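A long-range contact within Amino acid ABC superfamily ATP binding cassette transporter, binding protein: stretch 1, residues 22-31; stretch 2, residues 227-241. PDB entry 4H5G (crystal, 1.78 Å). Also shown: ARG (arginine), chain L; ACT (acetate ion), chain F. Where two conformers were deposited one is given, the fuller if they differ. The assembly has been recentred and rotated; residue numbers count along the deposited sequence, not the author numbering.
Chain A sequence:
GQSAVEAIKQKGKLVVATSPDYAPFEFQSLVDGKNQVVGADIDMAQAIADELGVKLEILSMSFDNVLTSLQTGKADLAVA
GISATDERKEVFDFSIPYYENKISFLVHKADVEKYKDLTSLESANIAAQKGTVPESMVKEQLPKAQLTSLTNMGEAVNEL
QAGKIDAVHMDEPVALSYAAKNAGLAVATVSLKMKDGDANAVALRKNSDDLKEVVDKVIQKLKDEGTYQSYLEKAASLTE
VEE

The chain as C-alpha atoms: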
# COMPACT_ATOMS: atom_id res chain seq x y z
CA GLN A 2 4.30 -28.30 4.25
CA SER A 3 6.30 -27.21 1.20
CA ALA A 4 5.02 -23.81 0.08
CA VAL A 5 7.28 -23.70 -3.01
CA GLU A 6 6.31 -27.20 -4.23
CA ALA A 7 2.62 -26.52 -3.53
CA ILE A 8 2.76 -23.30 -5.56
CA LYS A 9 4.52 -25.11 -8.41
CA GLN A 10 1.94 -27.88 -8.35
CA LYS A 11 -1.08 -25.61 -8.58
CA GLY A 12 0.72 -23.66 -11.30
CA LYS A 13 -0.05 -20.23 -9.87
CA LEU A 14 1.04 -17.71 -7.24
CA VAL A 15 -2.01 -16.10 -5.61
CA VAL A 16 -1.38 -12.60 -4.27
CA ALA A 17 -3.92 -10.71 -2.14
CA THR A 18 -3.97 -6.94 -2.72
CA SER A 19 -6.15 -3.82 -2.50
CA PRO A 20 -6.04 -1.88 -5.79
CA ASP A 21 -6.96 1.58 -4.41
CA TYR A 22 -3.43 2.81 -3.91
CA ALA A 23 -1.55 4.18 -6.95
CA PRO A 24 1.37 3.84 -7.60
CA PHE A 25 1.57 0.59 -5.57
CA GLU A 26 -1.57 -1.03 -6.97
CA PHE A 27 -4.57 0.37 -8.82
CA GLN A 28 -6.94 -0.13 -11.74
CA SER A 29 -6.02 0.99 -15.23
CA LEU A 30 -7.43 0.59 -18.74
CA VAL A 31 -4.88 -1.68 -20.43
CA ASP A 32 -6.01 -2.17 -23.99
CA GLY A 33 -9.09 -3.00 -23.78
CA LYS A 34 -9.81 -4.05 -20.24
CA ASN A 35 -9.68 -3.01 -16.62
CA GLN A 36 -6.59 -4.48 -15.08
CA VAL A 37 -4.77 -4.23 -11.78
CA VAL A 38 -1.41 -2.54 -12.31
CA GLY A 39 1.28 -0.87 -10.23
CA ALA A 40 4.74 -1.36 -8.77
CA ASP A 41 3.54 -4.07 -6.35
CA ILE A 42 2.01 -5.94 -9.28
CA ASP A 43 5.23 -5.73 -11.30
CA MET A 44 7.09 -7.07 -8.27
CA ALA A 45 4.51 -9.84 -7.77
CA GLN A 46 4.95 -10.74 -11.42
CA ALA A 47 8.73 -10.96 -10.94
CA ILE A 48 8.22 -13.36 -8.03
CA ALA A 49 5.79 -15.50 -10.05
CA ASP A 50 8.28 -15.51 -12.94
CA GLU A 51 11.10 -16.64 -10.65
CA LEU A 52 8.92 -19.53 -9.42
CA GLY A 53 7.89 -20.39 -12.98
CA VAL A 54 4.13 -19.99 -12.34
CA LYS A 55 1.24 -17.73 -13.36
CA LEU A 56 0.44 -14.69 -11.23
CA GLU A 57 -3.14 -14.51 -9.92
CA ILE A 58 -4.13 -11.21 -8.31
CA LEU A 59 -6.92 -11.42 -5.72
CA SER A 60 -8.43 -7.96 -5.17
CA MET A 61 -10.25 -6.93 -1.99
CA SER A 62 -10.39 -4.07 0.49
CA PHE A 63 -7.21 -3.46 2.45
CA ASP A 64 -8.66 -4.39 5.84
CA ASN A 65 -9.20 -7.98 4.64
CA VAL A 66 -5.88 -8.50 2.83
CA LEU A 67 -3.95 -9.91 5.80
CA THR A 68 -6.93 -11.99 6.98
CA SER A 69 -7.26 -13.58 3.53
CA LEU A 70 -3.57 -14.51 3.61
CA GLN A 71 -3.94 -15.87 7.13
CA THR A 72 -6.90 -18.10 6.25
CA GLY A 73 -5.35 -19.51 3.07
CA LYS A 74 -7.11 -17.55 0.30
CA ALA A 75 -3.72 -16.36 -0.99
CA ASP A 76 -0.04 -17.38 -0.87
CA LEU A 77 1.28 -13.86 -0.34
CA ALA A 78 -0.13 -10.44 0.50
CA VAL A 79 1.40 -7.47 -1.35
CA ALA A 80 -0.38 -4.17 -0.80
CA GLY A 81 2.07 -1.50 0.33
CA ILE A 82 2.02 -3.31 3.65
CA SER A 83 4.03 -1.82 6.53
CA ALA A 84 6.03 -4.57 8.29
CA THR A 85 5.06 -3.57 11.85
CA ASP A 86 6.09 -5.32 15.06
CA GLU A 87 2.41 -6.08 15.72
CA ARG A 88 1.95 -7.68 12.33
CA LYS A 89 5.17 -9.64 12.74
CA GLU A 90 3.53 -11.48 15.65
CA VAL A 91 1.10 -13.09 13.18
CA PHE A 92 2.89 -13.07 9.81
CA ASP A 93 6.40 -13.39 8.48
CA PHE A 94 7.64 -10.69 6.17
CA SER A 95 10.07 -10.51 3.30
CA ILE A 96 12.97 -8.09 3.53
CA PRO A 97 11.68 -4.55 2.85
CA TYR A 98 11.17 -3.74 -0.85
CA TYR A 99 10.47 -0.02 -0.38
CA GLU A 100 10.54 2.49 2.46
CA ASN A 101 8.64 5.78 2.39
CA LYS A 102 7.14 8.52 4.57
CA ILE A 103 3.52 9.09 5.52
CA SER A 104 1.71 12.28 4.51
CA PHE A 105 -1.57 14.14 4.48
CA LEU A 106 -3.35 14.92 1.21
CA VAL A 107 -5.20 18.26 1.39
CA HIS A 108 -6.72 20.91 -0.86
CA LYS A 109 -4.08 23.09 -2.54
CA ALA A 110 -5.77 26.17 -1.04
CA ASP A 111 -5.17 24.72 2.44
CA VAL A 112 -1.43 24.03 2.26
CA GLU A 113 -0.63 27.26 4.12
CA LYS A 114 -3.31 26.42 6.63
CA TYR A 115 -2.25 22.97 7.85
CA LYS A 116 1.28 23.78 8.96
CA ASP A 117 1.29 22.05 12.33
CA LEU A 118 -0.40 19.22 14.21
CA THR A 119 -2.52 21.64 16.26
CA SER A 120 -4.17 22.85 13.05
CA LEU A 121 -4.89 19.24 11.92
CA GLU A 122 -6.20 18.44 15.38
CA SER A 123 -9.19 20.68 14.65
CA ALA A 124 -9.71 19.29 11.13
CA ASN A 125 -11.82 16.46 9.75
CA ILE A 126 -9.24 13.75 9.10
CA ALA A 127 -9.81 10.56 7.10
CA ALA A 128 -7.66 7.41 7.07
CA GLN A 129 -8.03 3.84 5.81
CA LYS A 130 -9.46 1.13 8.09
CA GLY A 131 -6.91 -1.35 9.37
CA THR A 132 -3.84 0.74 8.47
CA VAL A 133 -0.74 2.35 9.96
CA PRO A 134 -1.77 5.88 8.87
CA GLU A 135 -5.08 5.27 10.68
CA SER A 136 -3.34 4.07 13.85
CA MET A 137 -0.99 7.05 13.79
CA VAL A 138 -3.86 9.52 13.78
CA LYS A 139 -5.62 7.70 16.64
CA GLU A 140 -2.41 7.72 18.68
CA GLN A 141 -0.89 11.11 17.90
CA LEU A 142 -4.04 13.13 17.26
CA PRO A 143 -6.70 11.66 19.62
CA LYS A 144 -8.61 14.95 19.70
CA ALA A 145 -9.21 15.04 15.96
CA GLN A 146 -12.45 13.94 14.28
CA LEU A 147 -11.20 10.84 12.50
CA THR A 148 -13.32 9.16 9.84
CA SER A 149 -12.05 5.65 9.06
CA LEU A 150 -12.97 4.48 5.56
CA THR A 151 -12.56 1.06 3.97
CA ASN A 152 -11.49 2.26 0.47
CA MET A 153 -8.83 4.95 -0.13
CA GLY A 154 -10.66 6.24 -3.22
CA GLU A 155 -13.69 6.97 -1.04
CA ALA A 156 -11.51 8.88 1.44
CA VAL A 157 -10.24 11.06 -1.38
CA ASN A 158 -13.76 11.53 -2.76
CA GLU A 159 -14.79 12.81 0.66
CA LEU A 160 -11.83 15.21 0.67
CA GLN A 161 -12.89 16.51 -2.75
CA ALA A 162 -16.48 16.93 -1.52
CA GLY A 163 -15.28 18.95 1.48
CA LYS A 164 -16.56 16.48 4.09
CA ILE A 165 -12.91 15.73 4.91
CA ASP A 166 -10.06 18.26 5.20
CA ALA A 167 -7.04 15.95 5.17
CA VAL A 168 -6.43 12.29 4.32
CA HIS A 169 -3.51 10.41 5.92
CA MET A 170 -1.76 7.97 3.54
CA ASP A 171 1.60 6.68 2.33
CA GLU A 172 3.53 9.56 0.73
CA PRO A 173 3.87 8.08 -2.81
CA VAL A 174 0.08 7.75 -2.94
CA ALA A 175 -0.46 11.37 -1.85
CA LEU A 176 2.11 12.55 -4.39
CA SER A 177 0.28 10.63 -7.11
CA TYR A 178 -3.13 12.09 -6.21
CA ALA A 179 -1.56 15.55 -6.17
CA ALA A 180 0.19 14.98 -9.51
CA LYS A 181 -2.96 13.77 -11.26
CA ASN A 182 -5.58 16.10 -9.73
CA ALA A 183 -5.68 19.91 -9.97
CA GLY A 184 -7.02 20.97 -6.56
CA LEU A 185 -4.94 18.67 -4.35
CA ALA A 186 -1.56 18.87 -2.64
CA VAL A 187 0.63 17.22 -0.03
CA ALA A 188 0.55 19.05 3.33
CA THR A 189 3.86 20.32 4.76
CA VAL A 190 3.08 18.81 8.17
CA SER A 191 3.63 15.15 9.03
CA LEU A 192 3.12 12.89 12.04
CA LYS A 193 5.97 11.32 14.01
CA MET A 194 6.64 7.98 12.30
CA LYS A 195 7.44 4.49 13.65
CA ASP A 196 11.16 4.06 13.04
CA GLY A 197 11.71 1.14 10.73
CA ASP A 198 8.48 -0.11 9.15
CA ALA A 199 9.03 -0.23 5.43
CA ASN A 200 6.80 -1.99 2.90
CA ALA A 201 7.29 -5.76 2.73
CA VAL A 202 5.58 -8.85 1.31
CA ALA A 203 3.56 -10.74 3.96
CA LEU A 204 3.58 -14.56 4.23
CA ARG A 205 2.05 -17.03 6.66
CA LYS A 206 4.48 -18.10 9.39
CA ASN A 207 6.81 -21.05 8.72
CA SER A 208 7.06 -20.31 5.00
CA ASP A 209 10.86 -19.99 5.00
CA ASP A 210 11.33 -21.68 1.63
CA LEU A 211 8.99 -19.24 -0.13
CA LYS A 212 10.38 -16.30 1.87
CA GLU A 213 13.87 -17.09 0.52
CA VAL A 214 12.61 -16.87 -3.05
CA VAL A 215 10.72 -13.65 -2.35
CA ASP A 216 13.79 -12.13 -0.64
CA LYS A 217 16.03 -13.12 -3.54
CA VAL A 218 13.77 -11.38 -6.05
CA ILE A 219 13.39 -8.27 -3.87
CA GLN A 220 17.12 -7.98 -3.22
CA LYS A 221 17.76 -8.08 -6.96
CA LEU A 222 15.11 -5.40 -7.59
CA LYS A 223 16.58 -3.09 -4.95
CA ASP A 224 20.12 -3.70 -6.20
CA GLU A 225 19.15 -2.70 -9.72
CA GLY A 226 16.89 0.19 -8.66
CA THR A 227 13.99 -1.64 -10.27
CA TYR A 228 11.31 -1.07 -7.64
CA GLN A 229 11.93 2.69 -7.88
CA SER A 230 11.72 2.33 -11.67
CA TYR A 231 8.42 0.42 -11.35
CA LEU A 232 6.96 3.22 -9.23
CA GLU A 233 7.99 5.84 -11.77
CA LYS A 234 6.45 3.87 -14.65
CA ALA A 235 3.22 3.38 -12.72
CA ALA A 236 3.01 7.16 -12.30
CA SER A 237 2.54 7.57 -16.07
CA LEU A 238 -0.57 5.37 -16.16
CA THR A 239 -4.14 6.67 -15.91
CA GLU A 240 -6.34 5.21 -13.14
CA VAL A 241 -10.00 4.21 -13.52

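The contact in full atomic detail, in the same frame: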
# COMPACT_ATOMS: atom_id res chain seq x y z
N TYR A 22 -4.63 2.24 -4.53
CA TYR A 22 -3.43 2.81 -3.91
C TYR A 22 -2.30 3.05 -4.92
O TYR A 22 -1.20 2.55 -4.74
CB TYR A 22 -2.96 1.84 -2.79
CG TYR A 22 -2.51 2.51 -1.49
CD1 TYR A 22 -3.30 3.45 -0.84
CD2 TYR A 22 -1.30 2.17 -0.89
CE1 TYR A 22 -2.90 4.05 0.36
CE2 TYR A 22 -0.88 2.77 0.31
CZ TYR A 22 -1.69 3.70 0.92
OH TYR A 22 -1.30 4.29 2.11
N ALA A 23 -2.58 3.80 -5.98
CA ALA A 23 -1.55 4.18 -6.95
C ALA A 23 -0.46 4.98 -6.25
O ALA A 23 -0.76 5.92 -5.52
CB ALA A 23 -2.17 5.00 -8.06
N PRO A 24 0.82 4.69 -6.53
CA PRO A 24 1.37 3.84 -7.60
C PRO A 24 1.66 2.39 -7.22
O PRO A 24 2.23 1.66 -8.04
CB PRO A 24 2.70 4.54 -7.92
CG PRO A 24 3.14 5.02 -6.58
CD PRO A 24 1.88 5.48 -5.88
N PHE A 25 1.29 1.96 -6.01
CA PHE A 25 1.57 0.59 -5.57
C PHE A 25 0.69 -0.43 -6.28
O PHE A 25 1.18 -1.40 -6.86
CB PHE A 25 1.37 0.47 -4.05
CG PHE A 25 2.40 1.22 -3.24
CD1 PHE A 25 3.66 0.69 -3.04
CD2 PHE A 25 2.09 2.44 -2.66
CE1 PHE A 25 4.60 1.38 -2.30
CE2 PHE A 25 3.02 3.12 -1.91
CZ PHE A 25 4.28 2.59 -1.73
N GLU A 26 -0.61 -0.22 -6.21
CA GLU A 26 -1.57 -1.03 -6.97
C GLU A 26 -2.84 -0.23 -7.22
O GLU A 26 -3.33 0.48 -6.34
CB GLU A 26 -1.92 -2.34 -6.25
CG GLU A 26 -2.32 -2.18 -4.79
CD GLU A 26 -1.13 -2.28 -3.87
OE1 GLU A 26 -0.18 -3.02 -4.21
OE2 GLU A 26 -1.12 -1.62 -2.80
N PHE A 27 -3.39 -0.37 -8.43
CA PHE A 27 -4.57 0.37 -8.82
C PHE A 27 -5.15 -0.20 -10.10
O PHE A 27 -4.57 -1.11 -10.69
CB PHE A 27 -4.28 1.88 -8.98
CG PHE A 27 -3.20 2.22 -9.99
CD1 PHE A 27 -1.87 2.00 -9.70
CD2 PHE A 27 -3.52 2.80 -11.21
CE1 PHE A 27 -0.87 2.34 -10.61
CE2 PHE A 27 -2.52 3.14 -12.13
CZ PHE A 27 -1.20 2.91 -11.83
N GLN A 28 -6.29 0.34 -10.52
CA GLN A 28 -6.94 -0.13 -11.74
C GLN A 28 -6.63 0.79 -12.89
O GLN A 28 -6.72 2.01 -12.75
CB GLN A 28 -8.45 -0.18 -11.54
CG GLN A 28 -8.85 -0.93 -10.29
CD GLN A 28 -9.51 -2.25 -10.61
OE1 GLN A 28 -8.97 -3.06 -11.36
NE2 GLN A 28 -10.69 -2.46 -10.05
N SER A 29 -6.30 0.21 -14.04
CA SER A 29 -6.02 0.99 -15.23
C SER A 29 -6.54 0.29 -16.47
O SER A 29 -6.56 -0.94 -16.54
CB SER A 29 -4.51 1.23 -15.34
OG SER A 29 -4.23 2.18 -16.35
N LEU A 30 -6.97 1.09 -17.44
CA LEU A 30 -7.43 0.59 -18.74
C LEU A 30 -6.22 0.16 -19.57
O LEU A 30 -5.52 1.00 -20.13
CB LEU A 30 -8.19 1.69 -19.47
CG LEU A 30 -9.70 1.61 -19.74
CD1 LEU A 30 -9.97 1.46 -21.23
CD2 LEU A 30 -10.37 0.49 -18.95
N VAL A 31 -5.96 -1.14 -19.60
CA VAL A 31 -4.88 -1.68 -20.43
C VAL A 31 -5.52 -2.41 -21.60
O VAL A 31 -6.29 -3.35 -21.41
CB VAL A 31 -3.96 -2.61 -19.63
CG1 VAL A 31 -2.95 -3.29 -20.54
CG2 VAL A 31 -3.24 -1.82 -18.54
N THR A 227 15.15 -1.28 -9.45
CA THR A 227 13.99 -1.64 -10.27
C THR A 227 12.66 -1.27 -9.61
O THR A 227 11.70 -0.91 -10.29
CB THR A 227 14.00 -3.15 -10.60
OG1 THR A 227 15.28 -3.48 -11.16
CG2 THR A 227 12.92 -3.49 -11.63
N TYR A 228 12.59 -1.39 -8.29
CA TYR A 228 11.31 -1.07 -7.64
C TYR A 228 11.03 0.43 -7.80
O TYR A 228 9.90 0.83 -8.14
CB TYR A 228 11.22 -1.54 -6.17
CG TYR A 228 9.77 -1.48 -5.73
CD1 TYR A 228 8.92 -2.55 -5.93
CD2 TYR A 228 9.24 -0.32 -5.19
CE1 TYR A 228 7.57 -2.49 -5.57
CE2 TYR A 228 7.89 -0.24 -4.82
CZ TYR A 228 7.07 -1.32 -5.01
OH TYR A 228 5.74 -1.23 -4.65
N GLN A 229 12.05 1.25 -7.59
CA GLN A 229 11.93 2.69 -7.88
C GLN A 229 11.50 2.91 -9.32
O GLN A 229 10.61 3.71 -9.59
CB GLN A 229 13.27 3.41 -7.61
CG GLN A 229 13.25 4.93 -7.88
CD GLN A 229 12.32 5.70 -6.97
OE1 GLN A 229 11.72 6.71 -7.37
NE2 GLN A 229 12.20 5.24 -5.72
N SER A 230 12.11 2.19 -10.26
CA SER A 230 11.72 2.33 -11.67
C SER A 230 10.26 1.92 -11.92
O SER A 230 9.55 2.55 -12.72
CB SER A 230 12.67 1.54 -12.57
OG SER A 230 13.96 2.13 -12.58
N TYR A 231 9.82 0.87 -11.24
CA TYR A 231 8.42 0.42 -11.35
C TYR A 231 7.47 1.50 -10.87
O TYR A 231 6.41 1.71 -11.47
CB TYR A 231 8.17 -0.81 -10.47
CG TYR A 231 8.72 -2.16 -10.92
CD1 TYR A 231 9.10 -2.40 -12.23
CD2 TYR A 231 8.82 -3.20 -10.00
CE1 TYR A 231 9.59 -3.66 -12.61
CE2 TYR A 231 9.29 -4.45 -10.37
CZ TYR A 231 9.67 -4.67 -11.66
OH TYR A 231 10.14 -5.93 -11.99
N LEU A 232 7.81 2.15 -9.76
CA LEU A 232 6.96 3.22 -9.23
C LEU A 232 6.87 4.38 -10.22
O LEU A 232 5.80 4.97 -10.41
CB LEU A 232 7.51 3.73 -7.89
CG LEU A 232 7.39 2.80 -6.69
CD1 LEU A 232 8.30 3.30 -5.57
CD2 LEU A 232 5.95 2.71 -6.19
N GLU A 233 8.00 4.72 -10.83
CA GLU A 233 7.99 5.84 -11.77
C GLU A 233 7.17 5.53 -13.02
O GLU A 233 6.49 6.39 -13.58
CB GLU A 233 9.42 6.28 -12.10
CG GLU A 233 10.15 6.74 -10.86
CD GLU A 233 11.58 7.16 -11.12
OE1 GLU A 233 12.01 7.12 -12.29
OE2 GLU A 233 12.27 7.53 -10.15
N LYS A 234 7.23 4.28 -13.48
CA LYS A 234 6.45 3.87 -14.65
C LYS A 234 4.96 3.89 -14.34
O LYS A 234 4.14 4.29 -15.17
CB LYS A 234 6.81 2.45 -15.06
CG LYS A 234 8.25 2.25 -15.44
CD LYS A 234 8.49 2.48 -16.91
CE LYS A 234 9.83 1.90 -17.31
NZ LYS A 234 9.86 0.43 -17.06
N ALA A 235 4.62 3.42 -13.14
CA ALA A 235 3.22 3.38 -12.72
C ALA A 235 2.62 4.78 -12.71
O ALA A 235 1.45 4.97 -13.03
CB ALA A 235 3.11 2.74 -11.33
N ALA A 236 3.45 5.76 -12.37
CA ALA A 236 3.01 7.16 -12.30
C ALA A 236 2.54 7.72 -13.64
O ALA A 236 1.82 8.71 -13.67
CB ALA A 236 4.10 8.03 -11.70
N SER A 237 2.92 7.08 -14.74
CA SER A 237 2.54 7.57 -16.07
C SER A 237 1.27 6.91 -16.59
O SER A 237 0.81 7.22 -17.69
CB SER A 237 3.69 7.36 -17.06
OG SER A 237 3.71 6.04 -17.56
N LEU A 238 0.68 6.02 -15.79
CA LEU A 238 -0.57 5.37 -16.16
C LEU A 238 -1.78 6.13 -15.63
O LEU A 238 -1.71 6.76 -14.57
CB LEU A 238 -0.62 3.94 -15.62
CG LEU A 238 0.49 2.99 -16.06
CD1 LEU A 238 0.16 1.57 -15.59
CD2 LEU A 238 0.69 3.04 -17.57
N THR A 239 -2.89 6.07 -16.36
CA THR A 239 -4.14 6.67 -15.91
C THR A 239 -4.93 5.65 -15.10
O THR A 239 -4.99 4.47 -15.48
CB THR A 239 -4.99 7.11 -17.11
OG1 THR A 239 -4.27 8.09 -17.87
CG2 THR A 239 -6.32 7.71 -16.66
N GLU A 240 -5.54 6.07 -14.00
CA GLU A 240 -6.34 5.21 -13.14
C GLU A 240 -7.83 5.31 -13.49
O GLU A 240 -8.30 6.37 -13.90
CB GLU A 240 -6.14 5.59 -11.66
CG GLU A 240 -6.86 4.67 -10.66
CD GLU A 240 -6.56 5.01 -9.19
OE1 GLU A 240 -5.73 5.90 -8.94
OE2 GLU A 240 -7.15 4.37 -8.30
N VAL A 241 -8.56 4.22 -13.29
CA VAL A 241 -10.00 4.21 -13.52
C VAL A 241 -10.73 4.99 -12.44
O VAL A 241 -10.61 4.69 -11.26
CB VAL A 241 -10.52 2.76 -13.55
CG1 VAL A 241 -12.04 2.75 -13.57
CG2 VAL A 241 -9.95 2.02 -14.75
N ARG L . 1.17 1.13 4.54
CA ARG L . -0.11 1.14 5.26
C ARG L . -0.30 -0.13 6.06
O ARG L . 0.35 -1.16 5.82
CB ARG L . -1.29 1.34 4.30
CG ARG L . -1.30 0.39 3.10
CD ARG L . -2.62 0.50 2.31
NE ARG L . -2.57 -0.28 1.07
CZ ARG L . -3.54 -0.34 0.17
NH1 ARG L . -3.39 -1.07 -0.93
NH2 ARG L . -4.66 0.35 0.37
OXT ARG L . -1.13 -0.16 6.97
C ACT F . 12.67 -1.13 -15.49
O ACT F . 11.43 -1.04 -15.34
OXT ACT F . 13.26 -0.07 -15.82
CH3 ACT F . 13.41 -2.42 -15.31
O HOH W 1 -4.90 5.58 -5.96
O HOH W 2 -8.05 1.89 -8.49
O HOH W 3 -7.36 3.97 -17.11

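Two direct hydrogen bonds tie the segment after the C-terminal helix to the strand that holds Gln-28 and Ser-29, more than two hundred residues earlier in the chain. The shorter runs from Ser-29 OG to Thr-239 O, 2.6 Å. Serine suits this place because its hydroxyl sits one carbon from the backbone and can donate to a carbonyl of the neighbouring segment; with chi1 in the t well it does so here. The second is a backbone bond, Val-241 N to Gln-28 O, 2.9 Å, with a nearly straight N-H...O angle of 159°. Being backbone to backbone, it asks nothing of either side chain. The same carbonyl is also approached by a carbon donor: Glu-240 CA lies 3.2 Å from Gln-28 O, a CA-H...O contact that supplements the conventional bond.

Three waters extend this polar network. One accepts from Leu-30 N (2.9 Å to the water O) and donates to Thr-239 O (2.9 Å), so that carbonyl receives both the serine hydroxyl and a water. The other two serve Glu-240, whose carboxylate, carried on an extended side chain with chi1 and chi2 both t, reaches back along stretch 1. Its OE1 accepts from a water, 3.1 Å from the water O, that in turn accepts from Ala-23 N; its OE2 accepts from another, at 2.6 Å, bound likewise to Gln-28 N. A long acidic side chain thus serves two backbone amides indirectly.

Phe-27 links this polar region to the packing. Its CB points toward stretch 2, and its flat ring fills the space beside the Ala-235 to Leu-238 type I turn. Leu-238 CB meets the ring edge, 4.0 Å from Phe-27 CZ, while Ala-235 CB lies 4.1 Å from Phe-27 CE1. The aliphatic part of Glu-240 joins in, with its CB 3.9 Å from Phe-27 CD2.

Farther back along the helix, Pro-24, preceded by a cis peptide bond, packs against two residues one turn apart: Pro-24 CG is 3.7 Å from Leu-232 CD2, and Pro-24 CB is 3.9 Å from Ala-235 CB. The small alanine allows a close backbone approach, the two CA atoms of Pro-24 and Ala-235 being 5.5 Å apart. Leucine reaches farther, with Leu-232 CD2 also lying 4.3 Å from Phe-25 CE1. Phe-25 and Tyr-228 then meet edge to edge, Phe-25 CD1 lying 3.3 Å from Tyr-228 OH, a hydroxyl already hydrogen-bonded elsewhere in the structure.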